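Local coordinates for hyaluronidase (Streptomyces koganeiensis, PDB 4UFQ) that degrades the glycosaminoglycan hyaluronan, probably by hydrolysing its glycosidic bonds, and is assembled from three copies of one intertwined, strand-rich chain, at the interface of chains A and B. Coordinates in Å, arbitrary orientation; residue numbers count along the deposited sequence, not the author numbering. Chains: chain A/B, Hyaluronidase.

Contact 1: the interface of chains A and B. Residues chain A 192, 204, 206-210; chain B 199-200, 216-217.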
# COMPACT_ATOMS: atom_id res chain seq x y z
N GLY A 192 -12.98 7.74 -29.54
CA GLY A 192 -11.59 8.03 -29.83
C GLY A 192 -10.97 6.97 -30.71
O GLY A 192 -11.51 6.65 -31.78
N TRP A 204 -2.67 4.64 -36.09
CA TRP A 204 -3.90 4.96 -35.37
C TRP A 204 -5.07 4.31 -36.07
O TRP A 204 -5.25 4.44 -37.29
CB TRP A 204 -4.17 6.47 -35.40
CG TRP A 204 -5.48 7.00 -34.80
CD1 TRP A 204 -6.55 7.49 -35.48
CD2 TRP A 204 -5.77 7.19 -33.41
NE1 TRP A 204 -7.49 7.96 -34.61
CE2 TRP A 204 -7.04 7.79 -33.33
CE3 TRP A 204 -5.09 6.90 -32.23
CZ2 TRP A 204 -7.62 8.14 -32.11
CZ3 TRP A 204 -5.67 7.24 -31.03
CH2 TRP A 204 -6.93 7.82 -30.98
N GLY A 206 -8.99 4.80 -35.91
CA GLY A 206 -10.03 5.69 -35.42
C GLY A 206 -11.36 5.01 -35.18
O GLY A 206 -11.59 3.84 -35.57
N SER A 207 -12.30 5.76 -34.63
CA SER A 207 -13.57 5.15 -34.22
C SER A 207 -14.41 4.69 -35.38
O SER A 207 -15.30 3.86 -35.19
CB SER A 207 -14.37 6.10 -33.33
OG SER A 207 -14.69 7.29 -34.00
N ASN A 208 -14.18 5.25 -36.57
CA ASN A 208 -14.94 4.84 -37.74
C ASN A 208 -14.23 3.71 -38.49
O ASN A 208 -14.72 3.23 -39.51
CB ASN A 208 -15.20 6.02 -38.69
CG ASN A 208 -16.28 6.95 -38.17
OD1 ASN A 208 -17.16 6.54 -37.39
ND2 ASN A 208 -16.24 8.21 -38.60
N GLY A 209 -13.11 3.27 -37.94
CA GLY A 209 -12.41 2.11 -38.46
C GLY A 209 -11.28 2.44 -39.42
O GLY A 209 -10.68 1.54 -39.99
N THR A 210 -10.97 3.71 -39.61
CA THR A 210 -9.86 4.06 -40.50
C THR A 210 -8.55 3.79 -39.83
O THR A 210 -8.34 4.20 -38.68
CB THR A 210 -9.91 5.54 -40.91
OG1 THR A 210 -11.22 5.86 -41.37
CG2 THR A 210 -8.87 5.84 -42.00
N GLY B 199 -13.69 13.48 -31.97
CA GLY B 199 -14.53 12.90 -33.01
C GLY B 199 -13.92 11.65 -33.61
O GLY B 199 -14.17 11.37 -34.78
N GLY B 200 -13.14 10.90 -32.84
CA GLY B 200 -12.52 9.67 -33.32
C GLY B 200 -11.17 9.85 -34.00
O GLY B 200 -10.49 8.88 -34.31
N PRO B 216 -7.33 10.41 -39.16
CA PRO B 216 -8.80 10.52 -39.09
C PRO B 216 -9.49 9.41 -38.31
O PRO B 216 -8.93 8.35 -38.04
CB PRO B 216 -9.22 10.44 -40.56
CG PRO B 216 -8.14 9.64 -41.22
CD PRO B 216 -6.87 10.00 -40.49
N ALA B 217 -10.73 9.67 -37.93
CA ALA B 217 -11.59 8.63 -37.41
C ALA B 217 -11.77 7.54 -38.45
O ALA B 217 -11.90 6.37 -38.08
CB ALA B 217 -12.94 9.21 -37.05
OXT ALA B 217 -11.80 7.80 -39.67
O HOH W 1 -6.86 6.75 -38.88
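The C-terminal carboxylate of B:Ala217 is held by the backbone of A:Asn208 and by A:Thr210. Oxygen O of the carboxylate accepts two backbone N-H groups that come from opposite faces of its plane. A:Asn208 N, in a poorly ordered residue, lies 3.0 Å from B:Ala217 O, well above the plane and off the lone-pair direction, with a bent bond of 135° at the hydrogen. A:Thr210 N reaches the same B:Ala217 O at 3.2 Å, less tilted and straighter. The other oxygen, B:Ala217 OXT, takes the hydroxyl of A:Thr210 in a short bond, 2.6 Å from A:Thr210 OG1. With OG1 beside its own backbone N (chi1 -49°), the hydroxyl and N-H of A:Thr210 face the same carboxylate, one to each oxygen. These N-H and O-H donors meet a group that is normally anionic, and would be expected to steady its charge.

The indole of A:Trp204 turns its edge to chain B. Its N-H points in the ring plane to the carbonyl of B:Gly200, with A:Trp204 NE1 3.1 Å from B:Gly200 O; CG anti to the backbone N (chi1 175°) carries the ring to this loop. The oxygen of water 1 lies 2.7 Å from B:Pro216 O and also binds the carbonyl oxygens of A:Trp204 and A:Thr210.

Apolar contacts are modest. The methyl A:Thr210 CG2 meets B:Pro216 CG, the side chains crossing at about a right angle. A:Gly206 CA lies 3.9 Å from B:Ala217 CA, and B:Gly200 CA meets A:Gly192 CA at 4.0 Å and A:Ser207 OG at 3.3 Å. Without side chains, glycines let the backbones approach closely; A:Gly192, A:Gly209, B:Gly199 and B:Gly200 also turn with positive phi, which glycine adopts easily. The proline's ring restrains the backbone before the terminal alanine.

In the fold, chain A contributes mainly the end of strand 201-206 and the loop before strand 211-215; B:Gly199 and B:Gly200 form the turn between strands 193-198 and 201-206, and B:Pro216 and B:Ala217 end their chain.

Contact 2: the interface of chains A and B. Residues chain A 96, 98, 110-112, 123-124; chain B 96, 98, 110, 124.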
# COMPACT_ATOMS: atom_id res chain seq x y z
N LEU A 96 -0.98 4.42 8.82
CA LEU A 96 0.10 3.45 8.79
C LEU A 96 1.37 4.14 8.32
O LEU A 96 1.39 4.73 7.22
CB LEU A 96 -0.24 2.30 7.85
CG LEU A 96 0.83 1.21 7.73
CD1 LEU A 96 1.01 0.50 9.06
CD2 LEU A 96 0.47 0.20 6.66
N LEU A 98 5.61 3.46 7.82
CA LEU A 98 6.69 2.48 7.75
C LEU A 98 8.01 3.19 7.53
O LEU A 98 8.11 4.07 6.68
CB LEU A 98 6.48 1.49 6.59
CG LEU A 98 5.10 0.83 6.45
CD1 LEU A 98 5.13 -0.15 5.29
CD2 LEU A 98 4.63 0.15 7.70
N ILE A 110 6.24 -2.80 1.51
CA ILE A 110 5.00 -3.56 1.59
C ILE A 110 5.02 -4.69 0.56
O ILE A 110 5.25 -4.44 -0.63
CB ILE A 110 3.80 -2.64 1.30
CG1 ILE A 110 3.72 -1.53 2.35
CG2 ILE A 110 2.48 -3.44 1.24
CD1 ILE A 110 2.75 -0.40 2.01
N TYR A 111 4.78 -5.92 1.02
CA TYR A 111 4.81 -7.11 0.17
C TYR A 111 3.48 -7.82 0.31
O TYR A 111 3.06 -8.10 1.43
CB TYR A 111 5.94 -8.03 0.61
CG TYR A 111 6.27 -9.14 -0.37
CD1 TYR A 111 5.61 -10.37 -0.34
CD2 TYR A 111 7.25 -8.95 -1.33
CE1 TYR A 111 5.92 -11.37 -1.26
CE2 TYR A 111 7.57 -9.93 -2.25
CZ TYR A 111 6.90 -11.13 -2.21
OH TYR A 111 7.24 -12.10 -3.14
N VAL A 112 2.80 -8.07 -0.80
CA VAL A 112 1.50 -8.73 -0.78
C VAL A 112 1.50 -9.89 -1.75
O VAL A 112 1.87 -9.71 -2.92
CB VAL A 112 0.37 -7.76 -1.19
CG1 VAL A 112 -1.00 -8.42 -1.05
CG2 VAL A 112 0.42 -6.49 -0.36
N LEU A 123 -6.12 -6.24 -4.93
CA LEU A 123 -4.86 -6.28 -4.21
C LEU A 123 -4.68 -5.02 -3.37
O LEU A 123 -4.21 -5.09 -2.22
CB LEU A 123 -3.69 -6.45 -5.20
CG LEU A 123 -3.90 -7.59 -6.20
CD1 LEU A 123 -2.62 -7.76 -7.05
CD2 LEU A 123 -4.26 -8.88 -5.49
N ILE A 124 -5.07 -3.87 -3.91
CA ILE A 124 -5.11 -2.62 -3.16
C ILE A 124 -6.27 -1.80 -3.71
O ILE A 124 -6.53 -1.81 -4.92
CB ILE A 124 -3.75 -1.85 -3.22
CG1 ILE A 124 -3.79 -0.63 -2.31
CG2 ILE A 124 -3.40 -1.49 -4.68
CD1 ILE A 124 -2.41 -0.01 -2.07
N LEU B 96 6.18 -4.80 6.09
CA LEU B 96 4.82 -5.32 6.13
C LEU B 96 4.66 -6.39 5.07
O LEU B 96 4.90 -6.12 3.88
CB LEU B 96 3.81 -4.19 5.90
CG LEU B 96 2.35 -4.62 5.93
CD1 LEU B 96 1.96 -5.11 7.31
CD2 LEU B 96 1.44 -3.48 5.52
N LEU B 98 1.86 -9.37 3.66
CA LEU B 98 0.48 -9.86 3.68
C LEU B 98 0.38 -11.10 2.81
O LEU B 98 0.86 -11.11 1.68
CB LEU B 98 -0.50 -8.80 3.15
CG LEU B 98 -0.39 -7.38 3.71
CD1 LEU B 98 -1.49 -6.52 3.11
CD2 LEU B 98 -0.45 -7.31 5.21
N ILE B 110 -5.12 -4.75 0.60
CA ILE B 110 -5.12 -3.50 1.35
C ILE B 110 -6.31 -2.64 0.92
O ILE B 110 -6.48 -2.37 -0.28
CB ILE B 110 -3.81 -2.72 1.07
CG1 ILE B 110 -2.60 -3.54 1.55
CG2 ILE B 110 -3.84 -1.33 1.74
CD1 ILE B 110 -1.26 -3.00 1.08
N ILE B 124 -1.59 7.31 -0.28
CA ILE B 124 -0.36 6.54 -0.14
C ILE B 124 0.78 7.44 -0.60
O ILE B 124 0.63 8.20 -1.56
CB ILE B 124 -0.41 5.19 -0.91
CG1 ILE B 124 0.84 4.36 -0.60
CG2 ILE B 124 -0.60 5.43 -2.41
CD1 ILE B 124 0.73 2.91 -1.06
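Strands of A and B pair edge to edge here in an interchain parallel beta interface, which probably helps to wind the copies of the three-copy deposited assembly around one another. A:Ile110 bridges to B:Leu96, A:Val112 to B:Leu98, and A:Ile124 to B:Ile110; the same strand position, Ile110, pairs in A with strand 96-101 of B and in B with strand 124-127 of A.

The backbone supplies the hydrogen bonds. A:Tyr111 N is 2.9 Å from B:Leu96 O, and B:Leu98 N is 2.8 Å from A:Tyr111 O. In the second pairing, B:Ile110 N lies 3.0 Å from A:Leu123 O.

Branched aliphatic side chains, well suited to strands, pack against one another on the inner side of the paired strands. The delta methyl of B:Ile110 touches the gamma methyl of A:Ile110, with B:Ile110 CD1 3.8 Å from A:Ile110 CG2; the side chains cross obliquely. CG1 beside the backbone N (chi1 -62°) directs that delta methyl towards A:Ile110, and it also approaches A:Val112. A:Val112 CG2 meets B:Leu98 CD1 at 4.0 Å. A:Ile124 lies alongside B:Ile110, pointing the same way, its CG1 4.0 Å from B:Ile110 CB. The two copies of Leu96 meet at an angle through their methyls, A:Leu96 CD2 being 4.0 Å from B:Leu96 CD2. The gamma-branched leucines and the beta-branched isoleucines and valine interlock through ordinary methyl contacts.

Within the fold, the site joins strand 110-113 of chain A to strand 96-101 of chain B, and strand 124-127 of chain A to strand 110-113 of chain B.

Contact 1 and contact 2 lie about 41 Å apart, centre to centre, along the elongated assembly and share no residues or strands. Contact 2 belongs to the middle of the chain, whereas contact 1 gathers elements close to the C-terminus. They are complementary in chemistry: contact 1 relies on polar capture of a chain end, contact 2 on strand pairing around apolar side chains. Placed so far apart, they tie the same two chains together at separate levels, which probably helps to fix the register of the chains along the three-copy assembly and to keep the C-terminal end from fraying.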